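Local coordinates for second substrate binding domain of putative amino acid ABC transporter (PDB 4OEN), which probably captures an amino acid outside the cell and delivers it to the membrane part of an ABC importer, at residues Lys4-Val17 with Gly41-Ala54. Sequence-based numbering, arbitrary orientation.
Sequences KYIIASDSSFAPFV and GFEIEITNPGFDAA
Tyr5 to Ala8 pair in parallel with Ile44 to Thr47, the two strands of a beta-alpha-beta crossover whose connection includes helix 28-40; this is the start of one lobe of the type II periplasmic binding protein fold. Backbone bonds run alternately between the strands, and the straightest goes from Ile7 N to Glu45 O (2.8 Å, 176°). On the face bearing Tyr5, Ile7, Ile44 and Ile46 the packing is tight and apolar. There the buried Ile7 has CG1 3.9 Å from Ile44 CG2, branched residues suiting a strand that must fill space close to its backbone. At the strand entrance Tyr5 and Phe42 form an offset edge-to-face pair, the edge of Tyr5 turned toward the face of Phe42, their planes 89° apart. Ala37 of helix 28-40 and Leu197 and Met200 of helix 195-210 pack on Phe42, and the Tyr5 hydroxyl is hydrogen-bonded to Glu196.

The other face is looser at its solvent-exposed outer end, where Glu45 extends beside Ile6, its OE1 3.7 Å from Ile6 CG1. At the exposed start of the pair Lys4 bends over the backbone of Phe42 and Glu43, NZ binding a water that bonds weakly to Gly41 O. Farther along, small residues allow close approach: buried Ala8 CB touches Ala54 CB at 3.6 Å, bringing helix 51-60 against the strand.

Beyond the strands the two segments stay joined by polar groups. Gly50, at the helix N-cap with positive phi, where a CB would press on the carbonyl oxygen of Pro49, gives its N to Ser9 O. Asp10 OD1 reaches Phe51 N weakly at the helix start, and an acetate lies near this carboxylate. Asn48 suits the turn because its amide can replace a backbone donor: ND2 points almost straight at Asp10 O (2.9 Å, 172°), which lies in the amide plane, and Val17 CG2 sits 3.5 Å from the same ND2.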
loop_
_atom_site.group_PDB
_atom_site.type_symbol
_atom_site.label_atom_id
_atom_site.label_comp_id
_atom_site.label_asym_id
_atom_site.label_seq_id
_atom_site.Cartn_x
_atom_site.Cartn_y
_atom_site.Cartn_z
ATOM N N LYS A 4 -0.847 21.589 -14.982
ATOM C CA LYS A 4 -1.243 21.247 -16.346
ATOM C C LYS A 4 -1.997 19.912 -16.388
ATOM O O LYS A 4 -3.156 19.884 -16.800
ATOM C CB LYS A 4 -0.027 21.206 -17.268
ATOM C CG LYS A 4 -0.304 20.577 -18.626
ATOM C CD LYS A 4 0.981 20.210 -19.346
ATOM C CE LYS A 4 2.077 19.841 -18.365
ATOM N NZ LYS A 4 3.426 19.994 -18.944
ATOM N N TYR A 5 -1.360 18.814 -15.967
ATOM C CA TYR A 5 -2.108 17.579 -15.738
ATOM C C TYR A 5 -2.661 17.595 -14.328
ATOM O O TYR A 5 -1.931 17.865 -13.379
ATOM C CB TYR A 5 -1.248 16.326 -15.901
ATOM C CG TYR A 5 -0.809 16.016 -17.308
ATOM C CD1 TYR A 5 -1.700 15.494 -18.237
ATOM C CD2 TYR A 5 0.507 16.225 -17.697
ATOM C CE1 TYR A 5 -1.291 15.200 -19.524
ATOM C CE2 TYR A 5 0.925 15.940 -18.978
ATOM C CZ TYR A 5 0.025 15.429 -19.887
ATOM O OH TYR A 5 0.451 15.147 -21.159
ATOM N N ILE A 6 -3.941 17.288 -14.188
ATOM C CA ILE A 6 -4.558 17.230 -12.872
ATOM C C ILE A 6 -4.503 15.811 -12.341
ATOM O O ILE A 6 -4.984 14.888 -12.991
ATOM C CB ILE A 6 -6.014 17.721 -12.917
ATOM C CG1 ILE A 6 -6.060 19.173 -13.391
ATOM C CG2 ILE A 6 -6.664 17.591 -11.554
ATOM C CD1 ILE A 6 -7.456 19.730 -13.481
ATOM N N ILE A 7 -3.899 15.641 -11.167
ATOM C CA ILE A 7 -3.738 14.323 -10.565
ATOM C C ILE A 7 -4.555 14.247 -9.296
ATOM O O ILE A 7 -4.331 15.005 -8.370
ATOM C CB ILE A 7 -2.266 14.000 -10.215
ATOM C CG1 ILE A 7 -1.358 14.242 -11.426
ATOM C CG2 ILE A 7 -2.148 12.559 -9.699
ATOM C CD1 ILE A 7 -1.714 13.395 -12.634
ATOM N N ALA A 8 -5.511 13.331 -9.263
ATOM C CA ALA A 8 -6.392 13.218 -8.116
ATOM C C ALA A 8 -5.974 12.057 -7.227
ATOM O O ALA A 8 -5.501 11.026 -7.714
ATOM C CB ALA A 8 -7.829 13.055 -8.585
ATOM N N SER A 9 -6.151 12.226 -5.918
ATOM C CA SER A 9 -5.715 11.219 -4.975
ATOM C C SER A 9 -6.648 11.115 -3.773
ATOM O O SER A 9 -7.643 11.842 -3.658
ATOM C CB SER A 9 -4.281 11.536 -4.517
ATOM O OG SER A 9 -3.747 10.479 -3.749
ATOM N N ASP A 10 -6.338 10.168 -2.894
ATOM C CA ASP A 10 -7.027 10.043 -1.618
ATOM C C ASP A 10 -6.496 11.073 -0.630
ATOM O O ASP A 10 -5.537 11.792 -0.910
ATOM C CB ASP A 10 -6.838 8.614 -1.091
ATOM C CG ASP A 10 -7.871 8.202 -0.065
ATOM O OD1 ASP A 10 -8.836 8.950 0.213
ATOM O OD2 ASP A 10 -7.735 7.075 0.442
ATOM N N SER A 11 -7.120 11.149 0.533
ATOM C CA SER A 11 -6.689 12.086 1.554
ATOM C C SER A 11 -6.096 11.376 2.771
ATOM O O SER A 11 -5.354 11.980 3.546
ATOM C CB SER A 11 -7.864 12.977 1.972
ATOM O OG SER A 11 -8.923 12.204 2.505
ATOM N N SER A 12 -6.410 10.094 2.936
ATOM C CA SER A 12 -6.006 9.382 4.140
ATOM C C SER A 12 -5.769 7.901 3.860
ATOM O O SER A 12 -6.626 7.055 4.114
ATOM C CB SER A 12 -7.057 9.549 5.237
ATOM O OG SER A 12 -6.654 8.889 6.424
ATOM N N PHE A 13 -4.598 7.592 3.313
ATOM C CA PHE A 13 -4.264 6.227 2.966
ATOM C C PHE A 13 -2.757 6.034 3.192
ATOM O O PHE A 13 -2.014 5.787 2.255
ATOM C CB PHE A 13 -4.656 5.930 1.513
ATOM C CG PHE A 13 -4.808 4.470 1.207
ATOM C CD1 PHE A 13 -5.717 3.696 1.908
ATOM C CD2 PHE A 13 -4.065 3.879 0.198
ATOM C CE1 PHE A 13 -5.866 2.347 1.625
ATOM C CE2 PHE A 13 -4.196 2.539 -0.089
ATOM C CZ PHE A 13 -5.106 1.766 0.623
ATOM N N ALA A 14 -2.331 6.169 4.445
ATOM C CA ALA A 14 -0.914 6.071 4.791
ATOM C C ALA A 14 -0.452 4.642 4.544
ATOM O O ALA A 14 -1.190 3.703 4.837
ATOM C CB ALA A 14 -0.681 6.471 6.260
ATOM N N PRO A 15 0.784 4.460 4.039
ATOM C CA PRO A 15 1.832 5.444 3.746
ATOM C C PRO A 15 1.818 6.017 2.335
ATOM O O PRO A 15 2.734 6.767 2.006
ATOM C CB PRO A 15 3.110 4.633 3.946
ATOM C CG PRO A 15 2.712 3.261 3.424
ATOM C CD PRO A 15 1.275 3.081 3.882
ATOM N N PHE A 16 0.818 5.689 1.520
ATOM C CA PHE A 16 0.782 6.196 0.149
ATOM C C PHE A 16 0.426 7.677 0.064
ATOM O O PHE A 16 1.046 8.434 -0.694
ATOM C CB PHE A 16 -0.185 5.348 -0.687
ATOM C CG PHE A 16 0.231 3.917 -0.778
ATOM C CD1 PHE A 16 1.216 3.531 -1.679
ATOM C CD2 PHE A 16 -0.302 2.966 0.079
ATOM C CE1 PHE A 16 1.643 2.222 -1.747
ATOM C CE2 PHE A 16 0.113 1.643 0.015
ATOM C CZ PHE A 16 1.094 1.269 -0.908
ATOM N N VAL A 17 -0.553 8.104 0.849
ATOM C CA VAL A 17 -0.933 9.508 0.847
ATOM C C VAL A 17 -1.627 9.797 2.157
ATOM O O VAL A 17 -2.536 9.059 2.575
ATOM C CB VAL A 17 -1.817 9.866 -0.382
ATOM C CG1 VAL A 17 -3.051 8.942 -0.495
ATOM C CG2 VAL A 17 -2.243 11.344 -0.347
ATOM N N GLY A 41 9.433 16.499 -17.108
ATOM C CA GLY A 41 9.195 17.853 -17.574
ATOM C C GLY A 41 7.749 18.201 -17.851
ATOM O O GLY A 41 7.469 19.006 -18.742
ATOM N N PHE A 42 6.825 17.608 -17.107
ATOM C CA PHE A 42 5.454 18.107 -17.156
ATOM C C PHE A 42 5.043 18.712 -15.819
ATOM O O PHE A 42 5.693 18.498 -14.797
ATOM C CB PHE A 42 4.461 17.023 -17.621
ATOM C CG PHE A 42 4.387 15.788 -16.752
ATOM C CD1 PHE A 42 3.478 15.695 -15.702
ATOM C CD2 PHE A 42 5.174 14.678 -17.043
ATOM C CE1 PHE A 42 3.387 14.534 -14.938
ATOM C CE2 PHE A 42 5.094 13.523 -16.291
ATOM C CZ PHE A 42 4.209 13.444 -15.231
ATOM N N GLU A 43 4.001 19.533 -15.861
ATOM C CA GLU A 43 3.470 20.173 -14.663
ATOM C C GLU A 43 2.247 19.424 -14.171
ATOM O O GLU A 43 1.499 18.852 -14.964
ATOM C CB GLU A 43 3.108 21.635 -14.936
ATOM C CG GLU A 43 4.300 22.552 -15.122
ATOM C CD GLU A 43 3.921 24.017 -15.013
ATOM O OE1 GLU A 43 2.709 24.326 -15.059
ATOM O OE2 GLU A 43 4.834 24.862 -14.890
ATOM N N ILE A 44 2.058 19.420 -12.857
ATOM C CA ILE A 44 0.877 18.798 -12.281
ATOM C C ILE A 44 0.236 19.692 -11.250
ATOM O O ILE A 44 0.882 20.554 -10.650
ATOM C CB ILE A 44 1.187 17.454 -11.600
ATOM C CG1 ILE A 44 2.246 17.649 -10.510
ATOM C CG2 ILE A 44 1.619 16.402 -12.625
ATOM C CD1 ILE A 44 2.601 16.353 -9.749
ATOM N N GLU A 45 -1.064 19.489 -11.081
ATOM C CA GLU A 45 -1.794 20.005 -9.939
ATOM C C GLU A 45 -2.342 18.778 -9.232
ATOM O O GLU A 45 -2.989 17.951 -9.856
ATOM C CB GLU A 45 -2.927 20.932 -10.343
ATOM C CG GLU A 45 -3.780 21.361 -9.156
ATOM C CD GLU A 45 -5.150 21.870 -9.568
ATOM O OE1 GLU A 45 -5.495 21.755 -10.765
ATOM O OE2 GLU A 45 -5.881 22.384 -8.693
ATOM N N ILE A 46 -2.084 18.662 -7.938
ATOM C CA ILE A 46 -2.555 17.515 -7.180
ATOM C C ILE A 46 -3.792 17.924 -6.385
ATOM O O ILE A 46 -3.829 18.988 -5.780
ATOM C CB ILE A 46 -1.477 16.976 -6.221
ATOM C CG1 ILE A 46 -0.270 16.479 -7.018
ATOM C CG2 ILE A 46 -2.029 15.877 -5.369
ATOM C CD1 ILE A 46 0.919 16.049 -6.145
ATOM N N THR A 47 -4.803 17.070 -6.426
ATOM C CA THR A 47 -5.984 17.263 -5.592
ATOM C C THR A 47 -6.162 16.020 -4.729
ATOM O O THR A 47 -5.720 14.936 -5.099
ATOM C CB THR A 47 -7.238 17.511 -6.431
ATOM O OG1 THR A 47 -7.527 16.368 -7.239
ATOM C CG2 THR A 47 -7.047 18.726 -7.322
ATOM N N ASN A 48 -6.810 16.179 -3.576
ATOM C CA ASN A 48 -7.010 15.046 -2.681
ATOM C C ASN A 48 -8.464 14.933 -2.241
ATOM O O ASN A 48 -8.769 15.074 -1.059
ATOM C CB ASN A 48 -6.088 15.185 -1.458
ATOM C CG ASN A 48 -4.619 15.245 -1.842
ATOM O OD1 ASN A 48 -4.097 16.310 -2.179
ATOM N ND2 ASN A 48 -3.949 14.093 -1.796
ATOM N N PRO A 49 -9.367 14.685 -3.204
ATOM C CA PRO A 49 -10.810 14.670 -2.929
ATOM C C PRO A 49 -11.290 13.363 -2.305
ATOM O O PRO A 49 -12.460 13.262 -1.948
ATOM C CB PRO A 49 -11.419 14.863 -4.318
ATOM C CG PRO A 49 -10.454 14.176 -5.228
ATOM C CD PRO A 49 -9.084 14.456 -4.633
ATOM N N GLY A 50 -10.394 12.391 -2.165
ATOM C CA GLY A 50 -10.776 11.078 -1.689
ATOM C C GLY A 50 -10.746 10.095 -2.845
ATOM O O GLY A 50 -10.884 10.494 -3.995
ATOM N N PHE A 51 -10.604 8.812 -2.528
ATOM C CA PHE A 51 -10.382 7.778 -3.541
ATOM C C PHE A 51 -11.547 7.667 -4.515
ATOM O O PHE A 51 -11.353 7.720 -5.722
ATOM C CB PHE A 51 -10.133 6.431 -2.866
ATOM C CG PHE A 51 -9.768 5.325 -3.828
ATOM C CD1 PHE A 51 -8.583 5.361 -4.536
ATOM C CD2 PHE A 51 -10.605 4.246 -4.005
ATOM C CE1 PHE A 51 -8.252 4.333 -5.420
ATOM C CE2 PHE A 51 -10.283 3.222 -4.879
ATOM C CZ PHE A 51 -9.105 3.262 -5.587
ATOM N N ASP A 52 -12.754 7.503 -3.989
ATOM C CA ASP A 52 -13.935 7.393 -4.842
ATOM C C ASP A 52 -14.164 8.645 -5.683
ATOM O O ASP A 52 -14.517 8.548 -6.859
ATOM C CB ASP A 52 -15.165 7.099 -4.001
ATOM C CG ASP A 52 -15.171 5.683 -3.469
ATOM O OD1 ASP A 52 -14.352 4.867 -3.948
ATOM O OD2 ASP A 52 -16.005 5.381 -2.589
ATOM N N ALA A 53 -13.952 9.814 -5.083
ATOM C CA ALA A 53 -14.129 11.082 -5.791
ATOM C C ALA A 53 -13.056 11.253 -6.870
ATOM O O ALA A 53 -13.329 11.810 -7.938
ATOM C CB ALA A 53 -14.098 12.243 -4.820
ATOM N N ALA A 54 -11.850 10.773 -6.579
ATOM C CA ALA A 54 -10.747 10.764 -7.547
ATOM C C ALA A 54 -11.076 9.875 -8.752
ATOM O O ALA A 54 -10.835 10.244 -9.904
ATOM C CB ALA A 54 -9.457 10.304 -6.880
HETATM O O HOH W 1 5.229 19.181 -21.175
#